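PDB 1J5X: glucosamine-6-phosphate deaminase from Thermotoga maritima, which belongs to the sugar isomerase (SIS) domain family of alpha/beta proteins, built around parallel sheets. Local coordinates for residues Lys260-Phe265 against Leu286-Leu291; Phe215-Met220 against Glu229-Cys234; Lys202-Ile207 against Gln316-Gln321. All blocks are in the same frame, centred on the assembly; numbering follows the deposited sequence.

Contact 1: residues Lys260-Phe265 against Leu286-Leu291; sequences KGTLVF and LGATVL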
loop_
_atom_site.group_PDB
_atom_site.type_symbol
_atom_site.label_atom_id
_atom_site.label_comp_id
_atom_site.label_asym_id
_atom_site.label_seq_id
_atom_site.Cartn_x
_atom_site.Cartn_y
_atom_site.Cartn_z
ATOM N N LYS A 260 19.128 0.190 20.007
ATOM C CA LYS A 260 19.875 0.810 18.940
ATOM C C LYS A 260 19.768 -0.191 17.836
ATOM O O LYS A 260 19.924 -1.389 18.079
ATOM C CB LYS A 260 21.365 0.999 19.349
ATOM C CG LYS A 260 22.256 1.475 18.205
ATOM C CD LYS A 260 23.667 1.817 18.706
ATOM C CE LYS A 260 23.663 3.149 19.484
ATOM N NZ LYS A 260 23.481 4.336 18.598
ATOM N N GLY A 261 19.487 0.269 16.625
ATOM C CA GLY A 261 19.346 -0.640 15.513
ATOM C C GLY A 261 17.892 -0.651 15.033
ATOM O O GLY A 261 17.608 -1.067 13.928
ATOM N N THR A 262 16.982 -0.191 15.876
ATOM C CA THR A 262 15.579 -0.137 15.456
ATOM C C THR A 262 15.375 1.170 14.694
ATOM O O THR A 262 15.788 2.220 15.170
ATOM C CB THR A 262 14.633 -0.128 16.646
ATOM O OG1 THR A 262 14.779 -1.355 17.372
ATOM C CG2 THR A 262 13.185 0.018 16.164
ATOM N N LEU A 263 14.750 1.087 13.530
ATOM C CA LEU A 263 14.456 2.256 12.686
ATOM C C LEU A 263 12.920 2.341 12.579
ATOM O O LEU A 263 12.290 1.379 12.154
ATOM C CB LEU A 263 15.045 2.071 11.277
ATOM C CG LEU A 263 14.747 3.140 10.191
ATOM C CD1 LEU A 263 15.258 4.491 10.659
ATOM C CD2 LEU A 263 15.371 2.777 8.875
ATOM N N VAL A 264 12.347 3.498 12.944
ATOM C CA VAL A 264 10.892 3.668 12.902
ATOM C C VAL A 264 10.496 4.684 11.824
ATOM O O VAL A 264 11.082 5.763 11.772
ATOM C CB VAL A 264 10.383 4.184 14.272
ATOM C CG1 VAL A 264 8.820 4.331 14.250
ATOM C CG2 VAL A 264 10.834 3.249 15.393
ATOM N N PHE A 265 9.527 4.358 10.956
ATOM C CA PHE A 265 9.036 5.325 9.968
ATOM C C PHE A 265 7.619 5.547 10.441
ATOM O O PHE A 265 6.810 4.608 10.496
ATOM C CB PHE A 265 8.982 4.763 8.573
ATOM C CG PHE A 265 10.218 5.028 7.757
ATOM C CD1 PHE A 265 11.480 5.059 8.366
ATOM C CD2 PHE A 265 10.141 5.148 6.384
ATOM C CE1 PHE A 265 12.662 5.215 7.566
ATOM C CE2 PHE A 265 11.341 5.303 5.584
ATOM C CZ PHE A 265 12.575 5.331 6.222
ATOM N N LEU A 286 14.886 5.241 23.896
ATOM C CA LEU A 286 15.082 3.817 24.085
ATOM C C LEU A 286 16.081 3.320 23.073
ATOM O O LEU A 286 16.398 2.128 23.048
ATOM C CB LEU A 286 13.749 3.067 23.896
ATOM C CG LEU A 286 12.645 3.534 24.842
ATOM C CD1 LEU A 286 11.342 2.774 24.540
ATOM C CD2 LEU A 286 13.078 3.322 26.278
ATOM N N GLY A 287 16.573 4.207 22.199
ATOM C CA GLY A 287 17.558 3.770 21.240
ATOM C C GLY A 287 17.177 3.762 19.778
ATOM O O GLY A 287 17.999 3.573 18.905
ATOM N N ALA A 288 15.912 3.973 19.480
ATOM C CA ALA A 288 15.517 3.946 18.073
ATOM C C ALA A 288 15.901 5.199 17.283
ATOM O O ALA A 288 16.087 6.251 17.845
ATOM C CB ALA A 288 13.968 3.798 17.972
ATOM N N THR A 289 15.991 5.029 15.984
ATOM C CA THR A 289 16.189 6.136 15.063
ATOM C C THR A 289 14.729 6.332 14.554
ATOM O O THR A 289 14.105 5.372 14.098
ATOM C CB THR A 289 17.024 5.706 13.876
ATOM O OG1 THR A 289 18.363 5.413 14.318
ATOM C CG2 THR A 289 17.044 6.766 12.843
ATOM N N VAL A 290 14.202 7.543 14.620
ATOM C CA VAL A 290 12.825 7.772 14.152
ATOM C C VAL A 290 12.792 8.770 13.044
ATOM O O VAL A 290 13.480 9.826 13.117
ATOM C CB VAL A 290 11.962 8.291 15.261
ATOM C CG1 VAL A 290 10.510 8.524 14.722
ATOM C CG2 VAL A 290 12.026 7.333 16.473
ATOM N N LEU A 291 12.051 8.419 11.998
ATOM C CA LEU A 291 11.868 9.263 10.831
ATOM C C LEU A 291 10.357 9.525 10.652
ATOM O O LEU A 291 9.538 8.583 10.680
ATOM C CB LEU A 291 12.433 8.561 9.614
ATOM C CG LEU A 291 12.543 9.362 8.329
ATOM C CD1 LEU A 291 13.783 8.895 7.518
ATOM C CD2 LEU A 291 11.261 9.137 7.528
#
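Val264 and Val290 pair in register between the two parallel strands of a beta-alpha-beta unit in which helix 273-285 makes the crossover; strand 289-293 is one of the two edge strands of its sheet within the chain. Three backbone hydrogen bonds join the strands: Thr289 N to Thr262 O at 2.9 Å, Val264 N to Thr289 O at 2.8 Å, and Leu291 N to Val264 O at 2.8 Å. All are nearly straight, and Val264 gives one and takes one, as alternate residues of a parallel strand do, the bonds going to the residues flanking Val290. CA-H...O contacts supplement them, as from Leu263 CA to Thr289 O.

At the entry to the ladder two glycines take positive phi. Gly287 ends helix 273-285 in a Schellman motif, where its backbone angles and the closeness of Lys260 N leave no room for a CB.

Beta-branched Val264 and Val290 suit extended backbone and meet on the face that packs against Leu283 of the crossover helix. On the other face Leu263 CD1 rests 3.6 Å from Thr289 CG2. Thr289 keeps its methyl for this contact while OG1 bonds to His212; Thr262 OG1 likewise turns to His214.

The side chains of Phe265 and Leu291 run alongside each other off that same face. Leu291 CD2 sits 4.0 Å from the Phe265 ring centroid, only 3° off the normal.

Contact 2: residues Phe215-Met220 against Glu229-Cys234; sequences FVFLGM and ESALKC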
loop_
_atom_site.group_PDB
_atom_site.type_symbol
_atom_site.label_atom_id
_atom_site.label_comp_id
_atom_site.label_asym_id
_atom_site.label_seq_id
_atom_site.Cartn_x
_atom_site.Cartn_y
_atom_site.Cartn_z
ATOM N N PHE A 215 13.105 -2.814 11.366
ATOM C CA PHE A 215 12.294 -1.694 10.848
ATOM C C PHE A 215 10.857 -1.778 11.391
ATOM O O PHE A 215 10.229 -2.856 11.330
ATOM C CB PHE A 215 12.220 -1.753 9.332
ATOM C CG PHE A 215 13.550 -1.603 8.623
ATOM C CD1 PHE A 215 14.684 -1.161 9.308
ATOM C CD2 PHE A 215 13.641 -1.885 7.290
ATOM C CE1 PHE A 215 15.900 -1.019 8.614
ATOM C CE2 PHE A 215 14.846 -1.744 6.572
ATOM C CZ PHE A 215 15.972 -1.315 7.248
ATOM N N VAL A 216 10.321 -0.632 11.828
ATOM C CA VAL A 216 8.966 -0.558 12.396
ATOM C C VAL A 216 8.249 0.545 11.609
ATOM O O VAL A 216 8.833 1.629 11.424
ATOM C CB VAL A 216 9.067 -0.184 13.876
ATOM C CG1 VAL A 216 7.687 0.074 14.498
ATOM C CG2 VAL A 216 9.822 -1.310 14.654
ATOM N N PHE A 217 7.045 0.258 11.103
ATOM C CA PHE A 217 6.248 1.219 10.327
ATOM C C PHE A 217 4.969 1.523 11.096
ATOM O O PHE A 217 4.174 0.627 11.385
ATOM C CB PHE A 217 6.021 0.604 8.953
ATOM C CG PHE A 217 7.317 0.403 8.207
ATOM C CD1 PHE A 217 7.872 1.475 7.534
ATOM C CD2 PHE A 217 7.996 -0.833 8.219
ATOM C CE1 PHE A 217 9.096 1.367 6.839
ATOM C CE2 PHE A 217 9.236 -0.976 7.540
ATOM C CZ PHE A 217 9.778 0.123 6.842
ATOM N N LEU A 218 4.765 2.800 11.451
ATOM C CA LEU A 218 3.620 3.173 12.269
ATOM C C LEU A 218 2.686 4.106 11.532
ATOM O O LEU A 218 3.157 5.027 10.881
ATOM C CB LEU A 218 4.122 3.882 13.543
ATOM C CG LEU A 218 5.095 3.155 14.489
ATOM C CD1 LEU A 218 5.270 4.017 15.805
ATOM C CD2 LEU A 218 4.455 1.772 14.881
ATOM N N GLY A 219 1.390 3.863 11.623
ATOM C CA GLY A 219 0.434 4.782 10.979
ATOM C C GLY A 219 -0.974 4.355 11.347
ATOM O O GLY A 219 -1.201 3.176 11.644
HETATM N N MSE A 220 -1.928 5.294 11.342
HETATM C CA MSE A 220 -3.307 4.941 11.642
HETATM C C MSE A 220 -4.192 4.840 10.408
HETATM O O MSE A 220 -3.964 5.546 9.416
HETATM C CB MSE A 220 -3.965 6.018 12.554
HETATM C CG MSE A 220 -3.253 6.081 13.903
HETATM SE SE MSE A 220 -4.290 7.490 14.909
HETATM C CE MSE A 220 -3.679 7.067 16.793
ATOM N N GLU A 229 2.098 -2.361 4.074
ATOM C CA GLU A 229 2.722 -2.483 2.778
ATOM C C GLU A 229 4.224 -2.077 2.918
ATOM O O GLU A 229 5.109 -2.769 2.368
ATOM C CB GLU A 229 2.022 -1.577 1.737
ATOM C CG GLU A 229 2.686 -1.510 0.329
ATOM C CD GLU A 229 2.771 -2.860 -0.422
ATOM O OE1 GLU A 229 2.328 -3.891 0.139
ATOM O OE2 GLU A 229 3.272 -2.849 -1.558
ATOM N N SER A 230 4.507 -1.042 3.717
ATOM C CA SER A 230 5.917 -0.623 3.870
ATOM C C SER A 230 6.772 -1.793 4.451
ATOM O O SER A 230 7.886 -2.110 3.965
ATOM C CB SER A 230 5.992 0.555 4.801
ATOM O OG SER A 230 5.439 1.699 4.130
ATOM N N ALA A 231 6.259 -2.427 5.482
ATOM C CA ALA A 231 7.008 -3.534 6.072
ATOM C C ALA A 231 7.238 -4.631 5.071
ATOM O O ALA A 231 8.346 -5.193 4.986
ATOM C CB ALA A 231 6.266 -4.058 7.340
ATOM N N LEU A 232 6.241 -4.914 4.242
ATOM C CA LEU A 232 6.400 -5.999 3.297
ATOM C C LEU A 232 7.478 -5.668 2.255
ATOM O O LEU A 232 8.254 -6.555 1.795
ATOM C CB LEU A 232 5.044 -6.299 2.617
ATOM C CG LEU A 232 5.115 -7.341 1.505
ATOM C CD1 LEU A 232 5.536 -8.632 2.186
ATOM C CD2 LEU A 232 3.781 -7.590 0.811
ATOM N N LYS A 233 7.546 -4.397 1.839
ATOM C CA LYS A 233 8.584 -4.032 0.858
ATOM C C LYS A 233 9.965 -4.275 1.442
ATOM O O LYS A 233 10.855 -4.769 0.731
ATOM C CB LYS A 233 8.481 -2.549 0.455
ATOM C CG LYS A 233 7.127 -2.051 -0.055
ATOM C CD LYS A 233 6.659 -2.670 -1.364
ATOM C CE LYS A 233 6.079 -4.132 -1.196
ATOM N NZ LYS A 233 5.075 -4.468 -2.292
ATOM N N CYS A 234 10.174 -3.924 2.697
ATOM C CA CYS A 234 11.502 -4.122 3.267
ATOM C C CYS A 234 11.792 -5.556 3.562
ATOM O O CYS A 234 12.971 -5.957 3.579
ATOM C CB CYS A 234 11.703 -3.313 4.503
ATOM S SG CYS A 234 11.683 -1.507 4.052
#
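Phe217 and Phe215 meet Ser230, Ala231 and Cys234 in a buried, apolar strand-on-helix contact, where strand 214-218 is packed by the helix that follows it, 222-238. The two segments run nearly antiparallel, at 159°, with their axes 8.2 Å apart.

Phe217 carries most of it. One face of its ring receives Ser230 CB, which stands above the plane, displaced toward the rim and 3.4 Å from Phe217 CD1. Serine is small enough to come this close, and its OG is satisfied within the helix by Val226 O. Ala231, equally slim, lets the helix backbone approach, its CA lying 3.6 Å from Phe217 CD2.

One turn on from Ser230, Cys234 reaches both rings. Its CB meets the Phe215 edge in the ring plane, 3.7 Å from Phe215 CD2, while SG lies obliquely to both rings, 3.8 Å from Phe217 CZ, in sulfur-aromatic contacts. The end of Lys233 instead leads away from the strand, where its NZ bonds to Met160 O and Ser62 OG.

Small helix residues against large strand aromatics thus form the first half of a beta-alpha-beta crossover, completed by strand 241-245, in a layered alpha/beta fold.

Contact 3: residues Lys202-Ile207 against Gln316-Gln321; sequences KVIEKI and QILGYQ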
loop_
_atom_site.group_PDB
_atom_site.type_symbol
_atom_site.label_atom_id
_atom_site.label_comp_id
_atom_site.label_asym_id
_atom_site.label_seq_id
_atom_site.Cartn_x
_atom_site.Cartn_y
_atom_site.Cartn_z
ATOM N N LYS A 202 17.092 11.366 -0.643
ATOM C CA LYS A 202 18.197 12.024 0.052
ATOM C C LYS A 202 18.152 11.922 1.563
ATOM O O LYS A 202 19.198 11.787 2.203
ATOM C CB LYS A 202 18.332 13.502 -0.407
ATOM C CG LYS A 202 17.100 14.375 -0.154
ATOM C CD LYS A 202 16.911 14.799 1.331
ATOM C CE LYS A 202 18.017 15.758 1.839
ATOM N NZ LYS A 202 18.022 15.936 3.339
ATOM N N VAL A 203 16.961 11.993 2.151
ATOM C CA VAL A 203 16.813 11.858 3.585
ATOM C C VAL A 203 17.206 10.426 4.014
ATOM O O VAL A 203 17.884 10.234 5.027
ATOM C CB VAL A 203 15.321 12.103 4.023
ATOM C CG1 VAL A 203 15.103 11.653 5.441
ATOM C CG2 VAL A 203 14.940 13.620 3.839
ATOM N N ILE A 204 16.774 9.426 3.253
ATOM C CA ILE A 204 17.052 8.039 3.630
ATOM C C ILE A 204 18.550 7.702 3.385
ATOM O O ILE A 204 19.143 6.900 4.094
ATOM C CB ILE A 204 16.110 7.078 2.869
ATOM C CG1 ILE A 204 14.644 7.375 3.272
ATOM C CG2 ILE A 204 16.452 5.572 3.233
ATOM C CD1 ILE A 204 13.569 6.680 2.421
ATOM N N GLU A 205 19.161 8.353 2.407
ATOM C CA GLU A 205 20.588 8.128 2.163
ATOM C C GLU A 205 21.451 8.483 3.408
ATOM O O GLU A 205 22.546 7.958 3.574
ATOM C CB GLU A 205 21.004 8.983 0.988
ATOM C CG GLU A 205 22.042 8.374 0.126
ATOM C CD GLU A 205 22.159 9.127 -1.195
ATOM O OE1 GLU A 205 22.448 8.451 -2.206
ATOM O OE2 GLU A 205 21.956 10.371 -1.218
ATOM N N LYS A 206 20.964 9.375 4.264
ATOM C CA LYS A 206 21.690 9.819 5.459
ATOM C C LYS A 206 21.595 8.876 6.635
ATOM O O LYS A 206 22.277 9.048 7.628
ATOM C CB LYS A 206 21.196 11.196 5.906
ATOM C CG LYS A 206 21.497 12.352 4.932
ATOM C CD LYS A 206 20.962 13.669 5.469
ATOM C CE LYS A 206 21.300 14.869 4.542
ATOM N NZ LYS A 206 22.646 14.765 3.841
ATOM N N ILE A 207 20.707 7.883 6.540
ATOM C CA ILE A 207 20.571 6.921 7.622
ATOM C C ILE A 207 21.714 5.915 7.524
ATOM O O ILE A 207 22.063 5.464 6.439
ATOM C CB ILE A 207 19.207 6.109 7.554
ATOM C CG1 ILE A 207 18.028 7.086 7.544
ATOM C CG2 ILE A 207 19.118 5.144 8.776
ATOM C CD1 ILE A 207 16.660 6.464 7.200
ATOM N N GLN A 316 9.723 1.934 0.127
ATOM C CA GLN A 316 10.262 1.226 -1.055
ATOM C C GLN A 316 11.738 1.660 -1.243
ATOM O O GLN A 316 12.565 0.871 -1.632
ATOM C CB GLN A 316 9.546 1.637 -2.313
ATOM C CG GLN A 316 8.071 1.228 -2.415
ATOM C CD GLN A 316 7.401 1.898 -3.608
ATOM O OE1 GLN A 316 8.001 2.041 -4.631
ATOM N NE2 GLN A 316 6.139 2.300 -3.473
ATOM N N ILE A 317 12.016 2.950 -1.017
ATOM C CA ILE A 317 13.383 3.464 -1.133
ATOM C C ILE A 317 14.248 2.907 0.009
ATOM O O ILE A 317 15.418 2.560 -0.206
ATOM C CB ILE A 317 13.379 5.054 -1.150
ATOM C CG1 ILE A 317 12.756 5.531 -2.449
ATOM C CG2 ILE A 317 14.807 5.627 -0.933
ATOM C CD1 ILE A 317 12.521 7.103 -2.504
ATOM N N LEU A 318 13.686 2.805 1.205
ATOM C CA LEU A 318 14.418 2.235 2.321
ATOM C C LEU A 318 14.751 0.785 1.955
ATOM O O LEU A 318 15.905 0.345 2.097
ATOM C CB LEU A 318 13.569 2.243 3.590
ATOM C CG LEU A 318 14.223 1.544 4.797
ATOM C CD1 LEU A 318 15.545 2.275 5.264
ATOM C CD2 LEU A 318 13.233 1.585 5.931
ATOM N N GLY A 319 13.761 0.067 1.429
ATOM C CA GLY A 319 14.002 -1.337 1.118
ATOM C C GLY A 319 15.137 -1.467 0.110
ATOM O O GLY A 319 16.057 -2.317 0.262
ATOM N N TYR A 320 15.056 -0.652 -0.937
ATOM C CA TYR A 320 16.064 -0.699 -1.999
ATOM C C TYR A 320 17.460 -0.374 -1.451
ATOM O O TYR A 320 18.424 -1.144 -1.603
ATOM C CB TYR A 320 15.705 0.257 -3.107
ATOM C CG TYR A 320 16.701 0.166 -4.246
ATOM C CD1 TYR A 320 17.879 0.911 -4.231
ATOM C CD2 TYR A 320 16.493 -0.731 -5.296
ATOM C CE1 TYR A 320 18.828 0.759 -5.247
ATOM C CE2 TYR A 320 17.433 -0.895 -6.303
ATOM C CZ TYR A 320 18.596 -0.153 -6.272
ATOM O OH TYR A 320 19.543 -0.369 -7.285
ATOM N N GLN A 321 17.570 0.755 -0.790
ATOM C CA GLN A 321 18.862 1.149 -0.263
ATOM C C GLN A 321 19.391 0.142 0.741
ATOM O O GLN A 321 20.611 -0.111 0.792
ATOM C CB GLN A 321 18.777 2.566 0.364
ATOM C CG GLN A 321 18.489 3.661 -0.706
ATOM C CD GLN A 321 18.679 5.090 -0.172
ATOM O OE1 GLN A 321 19.350 5.210 0.965
ATOM N NE2 GLN A 321 18.199 6.066 -0.775
#
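Ile204 fits its two branches against Ile317 and Leu318, and this apolar wedge between the end of helix 184-205 and helix 313-326 is the close-packed part of the contact. The CD1 branch crosses Ile317 obliquely and ends 3.7 Å from Ile317 CG2. The other branch, CG2, lies anti to the backbone N and comes to 4.0 Å from Leu318 CD1, the two side chains crossing at about a right angle. A forked isoleucine suits this place, since one residue can touch two neighbours on successive positions of the facing helix, and all three are buried.

Toward solvent the contact turns polar, without a hydrogen bond between the two segments. Gln321 sends an extended chain across to the last turn of the other helix, where its OE1 lies 3.4 Å from Glu205 CA and 3.7 Å from Ile204 CG2. Glu205 N is also close to Gln321 OE1, but the angle is too poor for a hydrogen bond. Gln321 NE2 does make a weak one, to Trp201 O. Glutamine is apt here, being long enough to carry its amide to the backbone of the other helix. Glu205 itself is exposed, and its OE1 bonds weakly to Trp201 NE1.

Beneath the wedge, Ile204 touches Phe265 and Leu318 touches both Leu263 and Phe265, so the two helix segments pack over strand 262-267, while Ile317 also leans on Phe197 and Ser200 of helix 184-205.

How the contacts relate
From the N terminus, helix 184-205 supplies the first half of contact 3, whose partner comes more than a hundred residues later. The long loop that contact 3 closes contains the other two contacts, which follow one another in series: contact 2 closes a short loop from strand 214-218 to its own helix, and contact 1 then closes the loop that holds helix 273-285. Contacts 1 and 2 meet in the sheet, where Leu263 O and Phe265 N probably bond to Val216. Leu318 of contact 3 packs on Phe215, Phe217 and Cys234, and Leu291 of contact 1 on Val203 and Ile207, tying the two helices of contact 3 to both inner units.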